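Local coordinates for thiol-activated cytolysin (Desulfobulbus propionicus, PDB 6NAL), which probably binds target membranes and assembles into large beta-barrel pores, as cholesterol-dependent cytolysins do, at residues Y169-K173 / L174-F178; I387-N391 / G392-I396. All coordinates share one frame; numbering follows the deposited sequence.

Contact 1: Y169-K173 / L174-F178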
ATOM      1  N   TYR A 169     -14.542  -4.898  34.139  1.00 68.12           N
ATOM      2  CA  TYR A 169     -14.414  -6.346  34.337  1.00 65.39           C
ATOM      3  C   TYR A 169     -13.208  -6.905  33.582  1.00 66.00           C
ATOM      4  O   TYR A 169     -12.380  -7.646  34.134  1.00 60.79           O
ATOM      5  CB  TYR A 169     -15.703  -7.034  33.871  1.00 65.84           C
ATOM      6  CG  TYR A 169     -15.753  -8.551  34.041  1.00 66.05           C
ATOM      7  CD1 TYR A 169     -16.045  -9.117  35.277  1.00 61.51           C
ATOM      8  CD2 TYR A 169     -15.539  -9.412  32.954  1.00 64.70           C
ATOM      9  CE1 TYR A 169     -16.109 -10.485  35.439  1.00 66.44           C
ATOM     10  CE2 TYR A 169     -15.598 -10.790  33.109  1.00 62.76           C
ATOM     11  CZ  TYR A 169     -15.881 -11.320  34.351  1.00 65.84           C
ATOM     12  OH  TYR A 169     -15.938 -12.678  34.524  1.00 67.15           O
ATOM     13  N   LEU A 170     -13.089  -6.540  32.313  1.00 67.12           N
ATOM     14  CA  LEU A 170     -12.066  -7.134  31.473  1.00 67.58           C
ATOM     15  C   LEU A 170     -10.685  -6.661  31.873  1.00 67.98           C
ATOM     16  O   LEU A 170      -9.704  -7.362  31.617  1.00 64.89           O
ATOM     17  CB  LEU A 170     -12.329  -6.787  30.018  1.00 71.47           C
ATOM     18  CG  LEU A 170     -11.722  -7.703  28.971  1.00 73.02           C
ATOM     19  CD1 LEU A 170     -12.503  -8.978  28.945  1.00 72.33           C
ATOM     20  CD2 LEU A 170     -11.762  -6.980  27.640  1.00 69.90           C
ATOM     21  N   LYS A 171     -10.581  -5.470  32.475  1.00 69.93           N
ATOM     22  CA  LYS A 171      -9.286  -5.007  32.969  1.00 69.33           C
ATOM     23  C   LYS A 171      -8.848  -5.830  34.168  1.00 74.51           C
ATOM     24  O   LYS A 171      -7.662  -6.203  34.270  1.00 70.40           O
ATOM     25  CB  LYS A 171      -9.342  -3.498  33.276  1.00 70.87           C
ATOM     26  CG  LYS A 171      -9.034  -2.681  31.966  1.00 81.23           C
ATOM     27  CD  LYS A 171      -8.475  -1.285  32.290  1.00 85.33           C
ATOM     28  CE  LYS A 171      -9.437  -0.487  33.155  1.00104.98           C
ATOM     29  NZ  LYS A 171      -8.846   0.806  33.626  1.00 88.38           N
ATOM     30  N   GLN A 172      -9.781  -6.094  35.099  1.00 63.69           N
ATOM     31  CA  GLN A 172      -9.495  -6.993  36.209  1.00 67.76           C
ATOM     32  C   GLN A 172      -8.959  -8.327  35.704  1.00 63.62           C
ATOM     33  O   GLN A 172      -7.843  -8.737  36.046  1.00 65.73           O
ATOM     34  CB  GLN A 172     -10.739  -7.232  37.086  1.00 69.30           C
ATOM     35  CG  GLN A 172     -10.433  -8.029  38.367  1.00 73.24           C
ATOM     36  CD  GLN A 172     -11.441  -9.157  38.661  1.00 87.83           C
ATOM     37  OE1 GLN A 172     -12.561  -9.165  38.129  1.00 92.13           O
ATOM     38  NE2 GLN A 172     -11.041 -10.111  39.521  1.00 89.55           N
ATOM     39  N   LYS A 173      -9.750  -9.028  34.895  1.00 60.82           N
ATOM     40  CA  LYS A 173      -9.515 -10.447  34.653  1.00 64.72           C
ATOM     41  C   LYS A 173      -8.396 -10.683  33.632  1.00 68.90           C
ATOM     42  O   LYS A 173      -7.485 -11.488  33.871  1.00 59.49           O
ATOM     43  CB  LYS A 173     -10.826 -11.099  34.200  1.00 55.37           C
ATOM     44  CG  LYS A 173     -12.007 -11.005  35.199  1.00 59.34           C
ATOM     45  CD  LYS A 173     -11.966 -12.088  36.302  1.00 63.77           C
ATOM     46  CE  LYS A 173     -13.154 -11.993  37.268  1.00 60.33           C
ATOM     47  NZ  LYS A 173     -13.284 -13.200  38.160  1.00 67.58           N
ATOM     48  N   LEU A 174      -8.440  -9.990  32.490  1.00 71.45           N
ATOM     49  CA  LEU A 174      -7.421 -10.181  31.458  1.00 67.71           C
ATOM     50  C   LEU A 174      -6.168  -9.368  31.715  1.00 68.62           C
ATOM     51  O   LEU A 174      -5.214  -9.467  30.931  1.00 66.97           O
ATOM     52  CB  LEU A 174      -7.938  -9.786  30.072  1.00 61.26           C
ATOM     53  CG  LEU A 174      -8.867 -10.772  29.378  1.00 53.62           C
ATOM     54  CD1 LEU A 174      -9.328 -10.248  28.042  1.00 55.43           C
ATOM     55  CD2 LEU A 174      -8.204 -12.132  29.230  1.00 52.61           C
ATOM     56  N   SER A 175      -6.167  -8.534  32.752  1.00 71.01           N
ATOM     57  CA  SER A 175      -5.041  -7.653  33.051  1.00 76.76           C
ATOM     58  C   SER A 175      -4.600  -6.890  31.793  1.00 73.90           C
ATOM     59  O   SER A 175      -3.561  -7.144  31.175  1.00 72.49           O
ATOM     60  CB  SER A 175      -3.910  -8.475  33.670  1.00 76.85           C
ATOM     61  OG  SER A 175      -3.061  -7.659  34.452  1.00 82.88           O
ATOM     62  N   ILE A 176      -5.471  -5.949  31.438  1.00 70.48           N
ATOM     63  CA  ILE A 176      -5.318  -5.058  30.302  1.00 72.59           C
ATOM     64  C   ILE A 176      -4.844  -3.711  30.836  1.00 74.30           C
ATOM     65  O   ILE A 176      -5.568  -3.046  31.579  1.00 82.86           O
ATOM     66  CB  ILE A 176      -6.651  -4.900  29.550  1.00 69.19           C
ATOM     67  CG1 ILE A 176      -7.129  -6.250  29.022  1.00 73.33           C
ATOM     68  CG2 ILE A 176      -6.499  -3.821  28.488  1.00 67.79           C
ATOM     69  CD1 ILE A 176      -6.751  -6.490  27.640  1.00 79.36           C
ATOM     70  N   ASP A 177      -3.655  -3.275  30.455  1.00 70.66           N
ATOM     71  CA  ASP A 177      -3.198  -1.924  30.788  1.00 77.22           C
ATOM     72  C   ASP A 177      -2.362  -1.448  29.611  1.00 68.15           C
ATOM     73  O   ASP A 177      -1.270  -1.966  29.362  1.00 68.30           O
ATOM     74  CB  ASP A 177      -2.398  -1.888  32.095  1.00 84.02           C
ATOM     75  CG  ASP A 177      -1.739  -0.504  32.366  1.00 87.67           C
ATOM     76  OD1 ASP A 177      -2.198   0.547  31.823  1.00 84.12           O
ATOM     77  OD2 ASP A 177      -0.749  -0.478  33.139  1.00 83.80           O
ATOM     78  N   PHE A 178      -2.870  -0.484  28.868  1.00 62.35           N
ATOM     79  CA  PHE A 178      -2.197  -0.129  27.632  1.00 68.01           C
ATOM     80  C   PHE A 178      -1.002   0.784  27.825  1.00 73.97           C
ATOM     81  O   PHE A 178      -0.162   0.853  26.932  1.00 71.77           O
ATOM     82  CB  PHE A 178      -3.189   0.511  26.694  1.00 68.48           C
ATOM     83  CG  PHE A 178      -4.168  -0.455  26.140  1.00 62.26           C
ATOM     84  CD1 PHE A 178      -3.878  -1.175  25.008  1.00 56.47           C
ATOM     85  CD2 PHE A 178      -5.368  -0.673  26.768  1.00 60.76           C
ATOM     86  CE1 PHE A 178      -4.788  -2.054  24.490  1.00 54.43           C
ATOM     87  CE2 PHE A 178      -6.268  -1.557  26.247  1.00 53.73           C
ATOM     88  CZ  PHE A 178      -5.980  -2.239  25.112  1.00 55.75           C
TER
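Leu170 and Leu174 lie side by side one turn apart at the C-terminal end of helix 167-174, where the chain turns into the short connection to helix 178-183. In sequence these helices fall between strands 147-152 and 187-202, a position consistent with the first of the helical bundles that related cytolysins unfold into membrane-spanning hairpins. The two leucines point the same way, and CD1 of Leu170 meets CD1 of Leu174 at 3.5 Å. Branched and apolar, they suit a helix face laid on a sheet: both touch Phe245 and Val292 of strands 232-250 and 287-294. The backbone links the same two residues, Leu174 N to Leu170 O at 3.0 Å, bent at the hydrogen (146°), with the donor lying above the carbonyl plane. Ser175 then leaves helical geometry with a positive phi (49°), its CA approaching Lys171 O. The chain thus turns back, bringing buried Ile176 against the helix end, where its CG1 lies 3.8 Å from Leu170 O. Lys171 suits this boundary because its methylenes can pack while its ammonium reaches outward. Its side chain crosses that of Ile176 at about a right angle, with CG 4.1 Å from Ile176 CB and CD 3.5 Å from Ile176 O. Lys173, by contrast, rests on Val292, and its NZ forms a salt bridge with Glu298. With its CG anti to the carbonyl carbon (chi1 -60°), Lys173 sets that CG 4.0 Å above one face of the Tyr169 ring, offset toward the rim.

Contact 2: I387-N391 / G392-I396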
ATOM      1  N   ILE A 387      16.010   1.555  -2.128  1.00 38.95           N
ATOM      2  CA  ILE A 387      14.990   2.378  -1.506  1.00 36.50           C
ATOM      3  C   ILE A 387      15.422   2.696  -0.095  1.00 37.65           C
ATOM      4  O   ILE A 387      15.945   1.844   0.619  1.00 39.67           O
ATOM      5  CB  ILE A 387      13.637   1.658  -1.542  1.00 40.09           C
ATOM      6  CG1 ILE A 387      12.916   1.976  -2.852  1.00 50.23           C
ATOM      7  CG2 ILE A 387      12.721   2.118  -0.454  1.00 52.23           C
ATOM      8  CD1 ILE A 387      13.837   1.877  -4.068  1.00 52.36           C
ATOM      9  N   SER A 388      15.202   3.934   0.304  1.00 41.36           N
ATOM     10  CA  SER A 388      15.524   4.403   1.639  1.00 40.69           C
ATOM     11  C   SER A 388      14.421   5.366   2.095  1.00 42.32           C
ATOM     12  O   SER A 388      13.786   6.041   1.280  1.00 41.69           O
ATOM     13  CB  SER A 388      16.931   5.022   1.617  1.00 37.43           C
ATOM     14  OG  SER A 388      17.452   5.060   2.914  1.00 65.83           O
ATOM     15  N   TYR A 389      14.132   5.375   3.391  1.00 47.19           N
ATOM     16  CA  TYR A 389      13.250   6.389   3.972  1.00 49.10           C
ATOM     17  C   TYR A 389      14.075   7.210   4.943  1.00 52.41           C
ATOM     18  O   TYR A 389      14.603   6.672   5.912  1.00 53.60           O
ATOM     19  CB  TYR A 389      12.046   5.796   4.673  1.00 41.26           C
ATOM     20  CG  TYR A 389      11.095   5.122   3.714  1.00 40.85           C
ATOM     21  CD1 TYR A 389      10.026   5.788   3.187  1.00 39.91           C
ATOM     22  CD2 TYR A 389      11.272   3.795   3.361  1.00 47.05           C
ATOM     23  CE1 TYR A 389       9.128   5.133   2.345  1.00 46.22           C
ATOM     24  CE2 TYR A 389      10.399   3.136   2.516  1.00 41.98           C
ATOM     25  CZ  TYR A 389       9.327   3.811   2.012  1.00 46.79           C
ATOM     26  OH  TYR A 389       8.480   3.164   1.139  1.00 57.07           O
ATOM     27  N   GLU A 390      14.189   8.499   4.669  1.00 46.44           N
ATOM     28  CA  GLU A 390      15.092   9.391   5.381  1.00 50.28           C
ATOM     29  C   GLU A 390      14.229  10.600   5.706  1.00 60.91           C
ATOM     30  O   GLU A 390      13.947  11.415   4.820  1.00 56.16           O
ATOM     31  CB  GLU A 390      16.314   9.773   4.542  1.00 46.78           C
ATOM     32  CG  GLU A 390      17.022   8.571   3.904  1.00 60.17           C
ATOM     33  CD  GLU A 390      18.429   8.857   3.357  1.00 67.51           C
ATOM     34  OE1 GLU A 390      19.297   7.994   3.588  1.00 70.97           O
ATOM     35  OE2 GLU A 390      18.678   9.895   2.680  1.00 57.46           O
ATOM     36  N   ASN A 391      13.821  10.701   6.972  1.00 70.58           N
ATOM     37  CA  ASN A 391      12.766  11.617   7.408  1.00 71.60           C
ATOM     38  C   ASN A 391      11.490  11.221   6.661  1.00 72.92           C
ATOM     39  O   ASN A 391      11.174  10.014   6.587  1.00 66.66           O
ATOM     40  CB  ASN A 391      13.281  13.040   7.205  1.00 74.23           C
ATOM     41  CG  ASN A 391      14.492  13.356   8.122  1.00 80.94           C
ATOM     42  OD1 ASN A 391      15.652  13.127   7.755  1.00 81.59           O
ATOM     43  ND2 ASN A 391      14.212  13.863   9.323  1.00 75.33           N
ATOM     44  N   GLY A 392      10.737  12.164   6.105  1.00 65.62           N
ATOM     45  CA  GLY A 392       9.519  11.792   5.409  1.00 70.35           C
ATOM     46  C   GLY A 392       9.642  11.764   3.901  1.00 66.00           C
ATOM     47  O   GLY A 392       8.798  12.312   3.185  1.00 60.79           O
ATOM     48  N   LEU A 393      10.675  11.085   3.412  1.00 62.77           N
ATOM     49  CA  LEU A 393      11.039  11.108   1.999  1.00 52.54           C
ATOM     50  C   LEU A 393      11.450   9.709   1.578  1.00 36.65           C
ATOM     51  O   LEU A 393      12.355   9.138   2.180  1.00 38.59           O
ATOM     52  CB  LEU A 393      12.191  12.090   1.787  1.00 58.97           C
ATOM     53  CG  LEU A 393      12.558  12.517   0.390  1.00 46.76           C
ATOM     54  CD1 LEU A 393      11.412  13.328  -0.185  1.00 53.44           C
ATOM     55  CD2 LEU A 393      13.795  13.318   0.378  1.00 58.27           C
ATOM     56  N   LYS A 394      10.774   9.147   0.582  1.00 38.34           N
ATOM     57  CA  LYS A 394      11.214   7.907  -0.050  1.00 38.48           C
ATOM     58  C   LYS A 394      12.334   8.260  -1.031  1.00 39.86           C
ATOM     59  O   LYS A 394      12.067   8.891  -2.058  1.00 39.83           O
ATOM     60  CB  LYS A 394      10.061   7.247  -0.787  1.00 35.95           C
ATOM     61  CG  LYS A 394      10.323   5.834  -1.258  1.00 47.58           C
ATOM     62  CD  LYS A 394       9.076   5.264  -1.985  1.00 45.91           C
ATOM     63  CE  LYS A 394       9.371   3.927  -2.639  1.00 49.20           C
ATOM     64  NZ  LYS A 394       8.344   3.564  -3.682  1.00 54.73           N
ATOM     65  N   VAL A 395      13.569   7.860  -0.711  1.00 35.79           N
ATOM     66  CA  VAL A 395      14.756   8.132  -1.521  1.00 42.15           C
ATOM     67  C   VAL A 395      15.061   6.902  -2.360  1.00 38.54           C
ATOM     68  O   VAL A 395      15.088   5.779  -1.840  1.00 47.84           O
ATOM     69  CB  VAL A 395      15.970   8.498  -0.644  1.00 45.85           C
ATOM     70  CG1 VAL A 395      17.223   8.750  -1.441  1.00 43.94           C
ATOM     71  CG2 VAL A 395      15.694   9.733   0.151  1.00 42.50           C
ATOM     72  N   ILE A 396      15.283   7.115  -3.647  1.00 35.86           N
ATOM     73  CA  ILE A 396      15.523   6.053  -4.612  1.00 40.40           C
ATOM     74  C   ILE A 396      16.877   6.324  -5.240  1.00 37.00           C
ATOM     75  O   ILE A 396      17.050   7.353  -5.898  1.00 37.01           O
ATOM     76  CB  ILE A 396      14.421   6.000  -5.677  1.00 39.02           C
ATOM     77  CG1 ILE A 396      13.076   5.680  -5.005  1.00 40.45           C
ATOM     78  CG2 ILE A 396      14.718   4.934  -6.709  1.00 36.99           C
ATOM     79  CD1 ILE A 396      11.872   5.932  -5.907  1.00 43.22           C
TER
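A tight beta hairpin brings Tyr389 at the end of strand 378-389 beside Lys394 at the start of strand 394-408. They form a non-hydrogen-bonded antiparallel pair and extend the same way. Methylenes of Lys394 follow the tyrosine because the side chain is stretched out from chi1 (-169°) onward: CG is 3.9 Å from Tyr389 CE1, and CD is 3.8 Å from Tyr389 OH. A long aliphatic stem suits such a place, since it can line a ring and still carry a charge to its end. On the same face, CE of Lys394 reaches CG1 of Ile387 at 4.1 Å, and Ile387 CD1 packs against Ile396 CG1 at 4.0 Å. The hairpin belongs to the beta-sandwich domain, and 394-408 is one of the two edge strands of its four-stranded sheet within the chain. Lys394 to Ile396 pair in parallel with a strand of the second subunit, so the sheet continues across the interface. Ser388 and Val395 supply the hydrogen-bonded pair, Ser388 N to Val395 O at 2.8 Å and Val395 N to Ser388 O at 2.7 Å. Their side chains occupy the other face, where Glu390 crosses Val395 and sends OE2 to a salt bridge with Arg397. The reversal is made by Asn391 and Gly392. Asn391 takes a positive phi (61°), which asparagine tolerates better than most non-glycine residues, though its psi lies in a region glycine favours. Gly392, with an ordinary negative phi, completes the reversal. Glu390 N closes the turn by bonding to Leu393 O at 3.2 Å, in the carbonyl plane.

Overall arrangement
Followed from the N terminus, the chain reaches contact 1 first. It closes the turn between helices 167-174 and 178-183, within the helical passage that follows strand 147-152 and precedes its sheet partner 187-202. Some two hundred residues later, after the long strand 349-372, contact 2 closes the hairpin of strands 378-389 and 394-408 in the beta-sandwich domain. The two are in series, neither nested nor crossed. The centres of contacts 1 and 2 lie about 40 Å apart, and the nearest atoms of contacts 1 and 2 about 25 Å apart. Contact 1 sets the end of helix 167-174 on strands 232-250 and 287-294, whereas contact 2 meets strand 44-59 and the second subunit.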